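Local coordinates for probable phenazine-specific methyltransferase (Pseudomonas aeruginosa, PDB 2IP2), which methylates phenazine-1-carboxylate at nitrogen with S-adenosyl-L-methionine, giving 5-methylphenazine-1-carboxylate on the route to the virulence pigment pyocyanin, at the interface of chains A and B. Coordinates in Å, arbitrary orientation; residue numbers count along the deposited sequence, not the author numbering. Chains: chain A/B, Probable phenazine-specific methyltransferase.

Contact 1: the interface of chains A and B. Residues chain A 17, 20-21, 24, 64, 68; chain B 110, 286, 289-290.
Helix 6-30 of chain A, backed by helix 55-67 of the same chain, packs against the last residue of helix 96-110 and against helix 282-295 of chain B. A:Trp20 carries much of this homodimer contact by laying one indole face over two aromatic groups of chain B. Its six-membered ring stacks on the imidazole of B:His290 with planes 8° apart, and its five-membered ring stacks likewise on that of B:Trp110, the centroids 3.7 Å apart. The two chain B rings are joined by a nearly straight hydrogen bond (176° at H) from NE1 of B:Trp110 to ND1 of B:His290. Each partner lies close to the other's ring plane, so this bond within chain B probably helps to hold both rings in their rotation. A:Trp20 CB then sits over the six-membered ring of B:Trp110, while A:Thr17 CB lies over the opposite face of the A:Trp20 indole.

Beside this stack, B:Leu286 enters as a branched wedge, its CG anti to the backbone N (chi1 -175°). CD1 lies 3.9 Å from A:Trp20 CB, whereas CD2 turns to A:Thr17 and the side of the A:Lys21 chain. The modelled approach of A:Leu64 to B:Val289 is too close to interpret, which leaves the placing of A:Leu64 CD1 doubtful. At the far rim of the B:Trp110 indole, A:Cys24 SG lies 3.7 Å from CZ3.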
loop_
_atom_site.group_PDB
_atom_site.type_symbol
_atom_site.label_atom_id
_atom_site.label_comp_id
_atom_site.label_asym_id
_atom_site.label_seq_id
_atom_site.Cartn_x
_atom_site.Cartn_y
_atom_site.Cartn_z
ATOM N N THR A 17 1.245 3.813 4.910
ATOM C CA THR A 17 2.562 3.719 4.225
ATOM C C THR A 17 2.666 2.478 3.342
ATOM O O THR A 17 3.688 2.265 2.584
ATOM C CB THR A 17 3.746 3.719 5.200
ATOM O OG1 THR A 17 3.634 2.579 6.075
ATOM C CG2 THR A 17 3.827 5.032 6.079
ATOM N N TRP A 20 3.830 2.760 -0.201
ATOM C CA TRP A 20 5.263 2.848 -0.597
ATOM C C TRP A 20 5.867 1.448 -0.859
ATOM O O TRP A 20 6.769 1.267 -1.734
ATOM C CB TRP A 20 6.060 3.591 0.510
ATOM C CG TRP A 20 5.438 4.937 0.937
ATOM C CD1 TRP A 20 4.549 5.719 0.231
ATOM C CD2 TRP A 20 5.751 5.663 2.118
ATOM N NE1 TRP A 20 4.284 6.866 0.931
ATOM C CE2 TRP A 20 4.993 6.862 2.095
ATOM C CE3 TRP A 20 6.566 5.387 3.236
ATOM C CZ2 TRP A 20 5.056 7.851 3.146
ATOM C CZ3 TRP A 20 6.652 6.371 4.279
ATOM C CH2 TRP A 20 5.849 7.569 4.237
ATOM N N LYS A 21 5.427 0.440 -0.075
ATOM C CA LYS A 21 5.860 -0.918 -0.333
ATOM C C LYS A 21 5.409 -1.341 -1.737
ATOM O O LYS A 21 6.165 -2.017 -2.431
ATOM C CB LYS A 21 5.303 -1.916 0.703
ATOM C CG LYS A 21 5.847 -1.650 2.109
ATOM C CD LYS A 21 4.988 -2.284 3.304
ATOM C CE LYS A 21 4.936 -3.800 3.085
ATOM N NZ LYS A 21 3.993 -4.404 4.077
ATOM N N CYS A 24 7.815 0.141 -4.069
ATOM C CA CYS A 24 9.102 -0.582 -4.021
ATOM C C CYS A 24 9.070 -1.912 -4.791
ATOM O O CYS A 24 10.004 -2.219 -5.533
ATOM C CB CYS A 24 9.527 -0.789 -2.581
ATOM S SG CYS A 24 10.095 0.723 -1.811
ATOM N N LEU A 64 15.165 -3.020 2.324
ATOM C CA LEU A 64 13.719 -2.945 2.491
ATOM C C LEU A 64 13.007 -4.220 2.005
ATOM O O LEU A 64 12.188 -4.812 2.721
ATOM C CB LEU A 64 13.199 -1.712 1.718
ATOM C CG LEU A 64 11.720 -1.382 1.874
ATOM C CD1 LEU A 64 11.524 0.095 1.593
ATOM C CD2 LEU A 64 10.858 -2.250 0.929
ATOM N N PHE A 68 11.044 -7.385 4.231
ATOM C CA PHE A 68 9.692 -7.832 4.008
ATOM C C PHE A 68 9.661 -9.194 3.280
ATOM O O PHE A 68 8.649 -9.599 2.684
ATOM C CB PHE A 68 8.883 -6.717 3.266
ATOM C CG PHE A 68 8.398 -5.586 4.176
ATOM C CD1 PHE A 68 7.349 -5.814 5.100
ATOM C CD2 PHE A 68 8.914 -4.289 4.057
ATOM C CE1 PHE A 68 6.877 -4.793 5.918
ATOM C CE2 PHE A 68 8.435 -3.252 4.863
ATOM C CZ PHE A 68 7.422 -3.499 5.813
ATOM N N TRP B 110 6.046 9.489 -4.536
ATOM C CA TRP B 110 6.348 8.086 -4.744
ATOM C C TRP B 110 5.942 7.555 -6.147
ATOM O O TRP B 110 6.235 6.411 -6.481
ATOM C CB TRP B 110 5.675 7.250 -3.688
ATOM C CG TRP B 110 6.550 7.122 -2.470
ATOM C CD1 TRP B 110 6.572 7.911 -1.381
ATOM C CD2 TRP B 110 7.543 6.096 -2.274
ATOM N NE1 TRP B 110 7.529 7.438 -0.488
ATOM C CE2 TRP B 110 8.130 6.322 -1.011
ATOM C CE3 TRP B 110 7.966 5.013 -3.049
ATOM C CZ2 TRP B 110 9.118 5.479 -0.456
ATOM C CZ3 TRP B 110 8.966 4.132 -2.515
ATOM C CH2 TRP B 110 9.518 4.376 -1.205
ATOM N N LEU B 286 11.561 0.809 5.748
ATOM C CA LEU B 286 10.586 1.524 4.873
ATOM C C LEU B 286 10.750 3.057 5.051
ATOM O O LEU B 286 10.799 3.799 4.040
ATOM C CB LEU B 286 9.135 1.069 5.233
ATOM C CG LEU B 286 8.020 1.646 4.326
ATOM C CD1 LEU B 286 8.332 1.468 2.854
ATOM C CD2 LEU B 286 6.571 1.124 4.606
ATOM N N VAL B 289 13.811 4.301 3.080
ATOM C CA VAL B 289 13.631 4.545 1.600
ATOM C C VAL B 289 12.826 5.816 1.390
ATOM O O VAL B 289 13.028 6.599 0.429
ATOM C CB VAL B 289 13.090 3.282 0.799
ATOM C CG1 VAL B 289 11.678 2.877 1.203
ATOM C CG2 VAL B 289 13.239 3.454 -0.781
ATOM N N HIS B 290 11.836 5.980 2.258
ATOM C CA HIS B 290 11.005 7.157 2.222
ATOM C C HIS B 290 11.855 8.438 2.419
ATOM O O HIS B 290 11.620 9.459 1.725
ATOM C CB HIS B 290 9.822 7.081 3.243
ATOM C CG HIS B 290 9.020 8.335 3.260
ATOM N ND1 HIS B 290 8.313 8.756 2.147
ATOM C CD2 HIS B 290 8.871 9.299 4.200
ATOM C CE1 HIS B 290 7.756 9.930 2.409
ATOM N NE2 HIS B 290 8.065 10.273 3.649
#

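Contact 2: the interface of chains A and B. Residues chain A 87, 95, 98, 155, 287, 324; chain B 8-9, 12-13, 16.
B:Ile13 and A:Met98 meet through carbon and sulfur, and nowhere in this patch does an N or O of one chain come within bonding reach of the other; the A:Met98 thioether SD packs 3.8 Å from B:Ile13 CD1 as part of the apolar contact. This patch is a hydrophobic socket, with one face of helix 6-31 of chain B set into a lining built from several segments of chain A.

B:Ile13 is the main plug, hiding 67 Å² of its surface. Its CG1 branch lies beside the backbone N (chi1 -73°) and brings CD1 up against two methionine methyl groups. A:Met98 CE meets that tip at 3.4 Å, slightly tighter than usual van der Waals contact, and A:Met324 CE meets it at 3.6 Å. Both methionine chains are bent at chi3 and run roughly perpendicular to the isoleucine. The other branch, CG2, points to the benzo part of A:Trp287, 4.1 Å from CZ2.

A:Phe95 lies along the helix, touching successive residues with different ring atoms. CE2 lies 3.5 Å from B:Ile13 CG1, CD2 faces B:Leu12 CD2, and CZ reaches B:Ala9 CB at 3.6 Å. A:Leu155 CD1 sits in plane at the ring edge, while its CD2 also reaches the B:Ala9 methyl. The short alanine side chain probably allows the lining to come close to the helix backbone, where A:Leu87 CD1 lies 3.7 Å from B:Ala9 CA. By seating the N-terminal helix of one subunit against a lining drawn from several segments of the other, the socket helps hold the homodimer together.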
loop_
_atom_site.group_PDB
_atom_site.type_symbol
_atom_site.label_atom_id
_atom_site.label_comp_id
_atom_site.label_asym_id
_atom_site.label_seq_id
_atom_site.Cartn_x
_atom_site.Cartn_y
_atom_site.Cartn_z
ATOM N N LEU A 87 7.933 -14.970 -8.113
ATOM C CA LEU A 87 6.715 -14.536 -8.803
ATOM C C LEU A 87 6.869 -13.232 -9.566
ATOM O O LEU A 87 5.991 -12.853 -10.362
ATOM C CB LEU A 87 5.570 -14.418 -7.801
ATOM C CG LEU A 87 5.018 -15.735 -7.242
ATOM C CD1 LEU A 87 4.172 -15.374 -6.081
ATOM C CD2 LEU A 87 4.153 -16.365 -8.315
ATOM N N PHE A 95 3.635 -13.236 -11.636
ATOM C CA PHE A 95 2.839 -12.006 -11.404
ATOM C C PHE A 95 3.467 -10.760 -12.033
ATOM O O PHE A 95 2.943 -9.630 -11.892
ATOM C CB PHE A 95 2.667 -11.819 -9.912
ATOM C CG PHE A 95 1.688 -12.776 -9.295
ATOM C CD1 PHE A 95 1.358 -13.963 -9.926
ATOM C CD2 PHE A 95 1.068 -12.480 -8.084
ATOM C CE1 PHE A 95 0.447 -14.857 -9.351
ATOM C CE2 PHE A 95 0.127 -13.373 -7.501
ATOM C CZ PHE A 95 -0.170 -14.557 -8.134
ATOM N N MET A 98 1.353 -8.514 -14.235
ATOM C CA MET A 98 0.271 -7.947 -13.383
ATOM C C MET A 98 0.825 -6.793 -12.515
ATOM O O MET A 98 0.252 -5.683 -12.480
ATOM C CB MET A 98 -0.369 -9.031 -12.502
ATOM C CG MET A 98 -1.581 -8.538 -11.708
ATOM S SD MET A 98 -1.943 -9.545 -10.279
ATOM C CE MET A 98 -0.516 -9.040 -9.291
ATOM N N LEU A 155 -3.573 -18.950 -12.077
ATOM C CA LEU A 155 -3.448 -19.693 -10.820
ATOM C C LEU A 155 -4.766 -20.403 -10.489
ATOM O O LEU A 155 -4.769 -21.575 -10.092
ATOM C CB LEU A 155 -3.016 -18.779 -9.658
ATOM C CG LEU A 155 -1.538 -18.743 -9.251
ATOM C CD1 LEU A 155 -0.660 -18.007 -10.259
ATOM C CD2 LEU A 155 -1.353 -18.143 -7.859
ATOM N N TRP A 287 -10.753 -6.174 -3.602
ATOM C CA TRP A 287 -11.038 -6.442 -5.045
ATOM C C TRP A 287 -12.336 -5.773 -5.532
ATOM O O TRP A 287 -12.423 -5.256 -6.675
ATOM C CB TRP A 287 -11.101 -7.935 -5.323
ATOM C CG TRP A 287 -9.757 -8.627 -5.368
ATOM C CD1 TRP A 287 -9.302 -9.613 -4.517
ATOM C CD2 TRP A 287 -8.678 -8.354 -6.282
ATOM N NE1 TRP A 287 -8.017 -9.974 -4.869
ATOM C CE2 TRP A 287 -7.619 -9.231 -5.955
ATOM C CE3 TRP A 287 -8.527 -7.478 -7.359
ATOM C CZ2 TRP A 287 -6.400 -9.257 -6.679
ATOM C CZ3 TRP A 287 -7.326 -7.529 -8.110
ATOM C CH2 TRP A 287 -6.299 -8.409 -7.765
ATOM N N MET A 324 -6.616 -16.443 -5.247
ATOM C CA MET A 324 -6.844 -15.038 -5.528
ATOM C C MET A 324 -8.302 -14.665 -5.404
ATOM O O MET A 324 -8.883 -14.057 -6.318
ATOM C CB MET A 324 -6.300 -14.679 -6.901
ATOM C CG MET A 324 -5.014 -15.437 -7.184
ATOM S SD MET A 324 -3.892 -14.467 -8.164
ATOM C CE MET A 324 -4.529 -12.790 -7.837
ATOM N N ALA B 8 2.810 -17.541 -0.759
ATOM C CA ALA B 8 3.673 -16.565 -1.447
ATOM C C ALA B 8 2.900 -15.655 -2.425
ATOM O O ALA B 8 3.160 -14.461 -2.468
ATOM C CB ALA B 8 4.832 -17.258 -2.153
ATOM N N ALA B 9 1.975 -16.225 -3.203
ATOM C CA ALA B 9 1.116 -15.434 -4.058
ATOM C C ALA B 9 0.210 -14.579 -3.177
ATOM O O ALA B 9 0.000 -13.406 -3.475
ATOM C CB ALA B 9 0.284 -16.326 -4.974
ATOM N N LEU B 12 2.280 -11.713 -1.692
ATOM C CA LEU B 12 2.657 -10.799 -2.725
ATOM C C LEU B 12 1.488 -9.919 -3.140
ATOM O O LEU B 12 1.653 -8.732 -3.415
ATOM C CB LEU B 12 3.210 -11.524 -3.950
ATOM C CG LEU B 12 3.608 -10.572 -5.081
ATOM C CD1 LEU B 12 4.701 -9.543 -4.569
ATOM C CD2 LEU B 12 4.060 -11.329 -6.272
ATOM N N ILE B 13 0.308 -10.502 -3.228
ATOM C CA ILE B 13 -0.811 -9.731 -3.682
ATOM C C ILE B 13 -1.173 -8.691 -2.621
ATOM O O ILE B 13 -1.573 -7.573 -2.975
ATOM C CB ILE B 13 -2.010 -10.646 -4.040
ATOM C CG1 ILE B 13 -1.732 -11.368 -5.342
ATOM C CG2 ILE B 13 -3.303 -9.830 -4.101
ATOM C CD1 ILE B 13 -2.014 -10.514 -6.588
ATOM N N VAL B 16 1.326 -5.840 -3.203
ATOM C CA VAL B 16 0.984 -5.149 -4.474
ATOM C C VAL B 16 -0.260 -4.244 -4.338
ATOM O O VAL B 16 -0.248 -3.076 -4.779
ATOM C CB VAL B 16 0.822 -6.181 -5.627
ATOM C CG1 VAL B 16 0.234 -5.493 -6.944
ATOM C CG2 VAL B 16 2.225 -6.918 -5.911
#

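The C-alpha centres of contact 1 and contact 2 lie about 18 Å apart, and the chains exchange roles between them. In contact 1 chain A supplies the N-terminal helix, at residues 17 to 24; in contact 2 chain B supplies its equivalent, at residues 8 to 16. Helix 282-295 of the opposite chain takes part in both, centrally in contact 1 and marginally, through A:Trp287, in contact 2. By the two-fold symmetry each patch has a twin, so a single N-terminal helix is held at successive stretches by the partner subunit. This reciprocal embrace fits the dimerising role of the N-terminal domain and the homodimer seen in solution.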